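PDB 2DUR: vesicular integral-membrane protein VIP36 from Canis lupus familiaris, which acts as a calcium-dependent lectin of the early secretory pathway, binding high-mannose glycans and helping to transport and sort the glycoproteins that carry them. Local coordinates for residues A[5-16]-A[220-229]. Residues are numbered along the deposited sequence; the frame is centred on the assembly and turned at random.
Sequences HLKREHSLIKPY and IISMKLFQLM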
loop_
_atom_site.group_PDB
_atom_site.type_symbol
_atom_site.label_atom_id
_atom_site.label_comp_id
_atom_site.label_asym_id
_atom_site.label_seq_id
_atom_site.Cartn_x
_atom_site.Cartn_y
_atom_site.Cartn_z
ATOM N N HIS A 5 16.408 -12.979 -3.610
ATOM C CA HIS A 5 15.011 -13.242 -3.905
ATOM C C HIS A 5 14.257 -11.965 -4.282
ATOM O O HIS A 5 13.026 -11.986 -4.422
ATOM C CB HIS A 5 14.329 -13.952 -2.727
ATOM C CG HIS A 5 15.014 -15.221 -2.311
ATOM N ND1 HIS A 5 15.189 -16.283 -3.171
ATOM C CD2 HIS A 5 15.576 -15.590 -1.135
ATOM C CE1 HIS A 5 15.826 -17.256 -2.540
ATOM N NE2 HIS A 5 16.067 -16.862 -1.303
ATOM N N LEU A 6 15.001 -10.871 -4.469
ATOM C CA LEU A 6 14.423 -9.647 -5.055
ATOM C C LEU A 6 13.808 -9.917 -6.415
ATOM O O LEU A 6 14.445 -10.505 -7.302
ATOM C CB LEU A 6 15.476 -8.539 -5.191
ATOM C CG LEU A 6 14.968 -7.170 -5.682
ATOM C CD1 LEU A 6 14.172 -6.462 -4.584
ATOM C CD2 LEU A 6 16.125 -6.281 -6.157
ATOM N N LYS A 7 12.568 -9.472 -6.613
ATOM C CA LYS A 7 11.939 -9.623 -7.921
ATOM C C LYS A 7 11.927 -8.260 -8.598
ATOM O O LYS A 7 11.096 -7.423 -8.294
ATOM C CB LYS A 7 10.534 -10.217 -7.797
ATOM C CG LYS A 7 10.555 -11.701 -7.418
ATOM C CD LYS A 7 11.011 -12.527 -8.634
ATOM C CE LYS A 7 11.575 -13.866 -8.234
ATOM N NZ LYS A 7 12.049 -14.609 -9.441
ATOM N N ARG A 8 12.896 -8.019 -9.477
ATOM C CA ARG A 8 13.090 -6.648 -9.966
ATOM C C ARG A 8 11.895 -6.108 -10.749
ATOM O O ARG A 8 11.618 -4.894 -10.715
ATOM C CB ARG A 8 14.391 -6.539 -10.779
ATOM C CG ARG A 8 14.734 -5.121 -11.292
ATOM C CD ARG A 8 15.005 -4.151 -10.176
ATOM N NE ARG A 8 15.204 -2.794 -10.683
ATOM C CZ ARG A 8 14.225 -1.916 -10.906
ATOM N NH1 ARG A 8 12.954 -2.250 -10.681
ATOM N NH2 ARG A 8 14.516 -0.699 -11.364
ATOM N N GLU A 9 11.167 -7.002 -11.406
ATOM C CA GLU A 9 10.060 -6.622 -12.276
ATOM C C GLU A 9 8.848 -6.115 -11.467
ATOM O O GLU A 9 7.960 -5.448 -12.010
ATOM C CB GLU A 9 9.656 -7.765 -13.208
ATOM C CG GLU A 9 9.008 -8.971 -12.540
ATOM C CD GLU A 9 9.992 -10.015 -12.006
ATOM O OE1 GLU A 9 11.111 -9.678 -11.545
ATOM O OE2 GLU A 9 9.608 -11.203 -12.029
ATOM N N HIS A 10 8.832 -6.452 -10.182
ATOM C CA HIS A 10 7.772 -6.004 -9.264
ATOM C C HIS A 10 8.272 -4.944 -8.295
ATOM O O HIS A 10 7.615 -4.630 -7.273
ATOM C CB HIS A 10 7.167 -7.205 -8.509
ATOM C CG HIS A 10 6.521 -8.222 -9.400
ATOM N ND1 HIS A 10 5.605 -7.887 -10.371
ATOM C CD2 HIS A 10 6.656 -9.572 -9.457
ATOM C CE1 HIS A 10 5.197 -8.983 -10.986
ATOM N NE2 HIS A 10 5.817 -10.021 -10.448
ATOM N N SER A 11 9.428 -4.355 -8.609
ATOM C CA SER A 11 10.035 -3.376 -7.729
ATOM C C SER A 11 10.203 -2.040 -8.433
ATOM O O SER A 11 10.293 -1.994 -9.651
ATOM C CB SER A 11 11.418 -3.857 -7.245
ATOM O OG SER A 11 11.322 -5.110 -6.559
ATOM N N LEU A 12 10.266 -0.985 -7.637
ATOM C CA LEU A 12 10.462 0.380 -8.109
ATOM C C LEU A 12 11.728 0.846 -7.420
ATOM O O LEU A 12 11.770 1.013 -6.205
ATOM C CB LEU A 12 9.268 1.257 -7.695
ATOM C CG LEU A 12 9.417 2.770 -7.951
ATOM C CD1 LEU A 12 8.966 3.118 -9.382
ATOM C CD2 LEU A 12 8.688 3.611 -6.892
ATOM N N ILE A 13 12.800 1.041 -8.193
ATOM C CA ILE A 13 14.090 1.368 -7.584
ATOM C C ILE A 13 14.762 2.462 -8.414
ATOM O O ILE A 13 14.785 2.358 -9.647
ATOM C CB ILE A 13 15.014 0.109 -7.533
ATOM C CG1 ILE A 13 14.356 -1.017 -6.718
ATOM C CG2 ILE A 13 16.348 0.457 -6.917
ATOM C CD1 ILE A 13 15.093 -2.360 -6.768
ATOM N N LYS A 14 15.266 3.499 -7.746
ATOM C CA LYS A 14 15.924 4.605 -8.468
ATOM C C LYS A 14 17.076 4.061 -9.325
ATOM O O LYS A 14 17.768 3.130 -8.894
ATOM C CB LYS A 14 16.289 5.822 -7.591
ATOM C CG LYS A 14 17.049 5.630 -6.291
ATOM C CD LYS A 14 17.129 6.998 -5.574
ATOM C CE LYS A 14 16.848 6.929 -4.059
ATOM N NZ LYS A 14 16.539 8.266 -3.381
ATOM N N PRO A 15 17.260 4.625 -10.547
ATOM C CA PRO A 15 16.668 5.871 -11.044
ATOM C C PRO A 15 15.324 5.683 -11.761
ATOM O O PRO A 15 14.868 6.566 -12.516
ATOM C CB PRO A 15 17.735 6.370 -12.026
ATOM C CG PRO A 15 18.328 5.085 -12.602
ATOM C CD PRO A 15 18.100 3.980 -11.576
ATOM N N TYR A 16 14.701 4.536 -11.511
ATOM C CA TYR A 16 13.404 4.177 -12.054
ATOM C C TYR A 16 13.551 3.828 -13.519
ATOM O O TYR A 16 13.757 4.688 -14.386
ATOM C CB TYR A 16 12.343 5.249 -11.752
ATOM C CG TYR A 16 12.404 5.673 -10.301
ATOM C CD1 TYR A 16 12.696 6.988 -9.948
ATOM C CD2 TYR A 16 12.226 4.736 -9.268
ATOM C CE1 TYR A 16 12.780 7.383 -8.629
ATOM C CE2 TYR A 16 12.309 5.114 -7.932
ATOM C CZ TYR A 16 12.588 6.433 -7.613
ATOM O OH TYR A 16 12.674 6.866 -6.317
ATOM N N ILE A 220 7.153 8.053 -2.673
ATOM C CA ILE A 220 7.625 6.652 -2.647
ATOM C C ILE A 220 9.054 6.674 -3.163
ATOM O O ILE A 220 9.281 7.044 -4.307
ATOM C CB ILE A 220 6.776 5.730 -3.561
ATOM C CG1 ILE A 220 5.294 5.780 -3.165
ATOM C CG2 ILE A 220 7.298 4.264 -3.521
ATOM C CD1 ILE A 220 4.966 5.245 -1.759
ATOM N N ILE A 221 10.014 6.293 -2.311
ATOM C CA ILE A 221 11.420 6.241 -2.750
ATOM C C ILE A 221 11.708 4.910 -3.437
ATOM O O ILE A 221 12.314 4.860 -4.508
ATOM C CB ILE A 221 12.401 6.489 -1.600
ATOM C CG1 ILE A 221 12.308 7.927 -1.080
ATOM C CG2 ILE A 221 13.863 6.198 -2.065
ATOM C CD1 ILE A 221 11.141 8.221 -0.117
ATOM N N SER A 222 11.264 3.814 -2.817
ATOM C CA SER A 222 11.432 2.516 -3.435
ATOM C C SER A 222 10.340 1.574 -2.964
ATOM O O SER A 222 9.757 1.782 -1.889
ATOM C CB SER A 222 12.812 1.903 -3.086
ATOM O OG SER A 222 12.906 1.680 -1.701
ATOM N N MET A 223 10.086 0.572 -3.787
ATOM C CA MET A 223 9.255 -0.579 -3.446
ATOM C C MET A 223 10.053 -1.793 -3.881
ATOM O O MET A 223 10.437 -1.906 -5.040
ATOM C CB MET A 223 7.939 -0.495 -4.209
ATOM C CG MET A 223 7.121 0.717 -3.748
ATOM S SD MET A 223 5.526 0.839 -4.554
ATOM C CE MET A 223 4.652 -0.577 -3.900
ATOM N N LYS A 224 10.345 -2.684 -2.939
ATOM C CA LYS A 224 11.202 -3.826 -3.233
ATOM C C LYS A 224 10.442 -5.068 -2.851
ATOM O O LYS A 224 10.078 -5.229 -1.680
ATOM C CB LYS A 224 12.519 -3.722 -2.454
ATOM C CG LYS A 224 13.400 -2.570 -2.939
ATOM C CD LYS A 224 14.614 -2.392 -2.024
ATOM C CE LYS A 224 15.471 -1.207 -2.453
ATOM N NZ LYS A 224 16.749 -1.184 -1.662
ATOM N N LEU A 225 10.162 -5.891 -3.848
ATOM C CA LEU A 225 9.333 -7.072 -3.643
ATOM C C LEU A 225 10.222 -8.297 -3.614
ATOM O O LEU A 225 10.960 -8.555 -4.581
ATOM C CB LEU A 225 8.292 -7.177 -4.760
ATOM C CG LEU A 225 7.159 -8.197 -4.613
ATOM C CD1 LEU A 225 7.637 -9.606 -4.845
ATOM C CD2 LEU A 225 6.449 -8.077 -3.274
ATOM N N PHE A 226 10.101 -9.077 -2.535
ATOM C CA PHE A 226 10.900 -10.299 -2.368
ATOM C C PHE A 226 10.033 -11.539 -2.440
ATOM O O PHE A 226 8.949 -11.568 -1.857
ATOM C CB PHE A 226 11.620 -10.254 -1.026
ATOM C CG PHE A 226 12.574 -9.104 -0.907
ATOM C CD1 PHE A 226 12.185 -7.919 -0.290
ATOM C CD2 PHE A 226 13.862 -9.201 -1.429
ATOM C CE1 PHE A 226 13.063 -6.847 -0.184
ATOM C CE2 PHE A 226 14.739 -8.130 -1.340
ATOM C CZ PHE A 226 14.348 -6.957 -0.714
ATOM N N GLN A 227 10.498 -12.548 -3.176
ATOM C CA GLN A 227 9.860 -13.842 -3.166
ATOM C C GLN A 227 10.282 -14.583 -1.896
ATOM O O GLN A 227 11.467 -14.657 -1.571
ATOM C CB GLN A 227 10.260 -14.649 -4.395
ATOM C CG GLN A 227 9.619 -16.012 -4.459
ATOM C CD GLN A 227 10.042 -16.810 -5.680
ATOM O OE1 GLN A 227 10.948 -16.412 -6.422
ATOM N NE2 GLN A 227 9.380 -17.933 -5.901
ATOM N N LEU A 228 9.298 -15.088 -1.162
ATOM C CA LEU A 228 9.559 -15.971 -0.038
ATOM C C LEU A 228 9.552 -17.411 -0.545
ATOM O O LEU A 228 8.662 -17.818 -1.293
ATOM C CB LEU A 228 8.497 -15.770 1.054
ATOM C CG LEU A 228 8.293 -14.334 1.554
ATOM C CD1 LEU A 228 7.195 -14.265 2.613
ATOM C CD2 LEU A 228 9.592 -13.773 2.100
ATOM N N MET A 229 10.569 -18.173 -0.147
ATOM C CA MET A 229 10.669 -19.565 -0.567
ATOM C C MET A 229 9.916 -20.403 0.462
ATOM O O MET A 229 10.441 -20.765 1.529
ATOM C CB MET A 229 12.134 -20.001 -0.712
ATOM C CG MET A 229 12.970 -19.140 -1.685
ATOM S SD MET A 229 12.176 -18.704 -3.251
ATOM C CE MET A 229 12.002 -20.313 -4.025
HETATM O O HOH W 1 13.623 -15.960 -5.981
HETATM O O HOH W 2 10.453 -16.698 -9.488
HETATM O O HOH W 3 14.819 3.739 -5.093
#
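In the L-type lectin beta-sandwich of the lumenal domain, the N-terminal segment 5-16 runs along strand 217-227, where Leu12 and Met223 form an antiparallel hydrogen-bonded pair. Leu12 N donates to Met223 O at 2.8 Å, and Met223 N returns a bond in the carbonyl plane, on a lone pair of Leu12 O. Further along, His5 O takes the N-H of Gln227, and Lys7 N meets Leu225 O almost head-on (2.7 Å, C=O...N 172°).

Between these bonded patches the segment turns away at residues 8-10, and Ser11 bridges the break. With OG anti to the carbonyl carbon (chi1 -58°), beside the backbone N, it reaches both Leu225 N and Lys7 O: OG accepts the N-H of Leu225, 3.1 Å from N, and donates to Lys7 O from above that carbonyl plane, while His10 N comes from the opposite face. A small hydroxyl suits this place because it can accept and donate at once.

Strand 40-43 pairs with strand 217-227 at Ile220, through Val40; further along, segment 5-16 runs on that same side, while strand 64-73 holds the other edge through His69, His67 and Glu65. A classic beta bulge sets Ile221 and Ser222 both opposite His69 of strand 64-73. At the bulge, Tyr16 OH donates to Ile221 O at 2.7 Å, with that oxygen in the ring plane.

Branched Leu12 fits the buried side: CD2 meets Ile220 CG2 at 3.7 Å. Leu225 CB packs on His10 CB (3.9 Å), and Asn55 holds the polar end of the buried imidazole. Leu6 CD1 makes a CH-pi contact off-centre over the Phe226 ring, 4.2 Å from its centroid, the pi face suiting a polarisable methyl. Met229 lays CG over one face of the His5 imidazole, 3.9 Å from its centroid. On that ring's edge, a water joins ND1 to Gln227 OE1, and a second connects OE1 to Lys7 NZ.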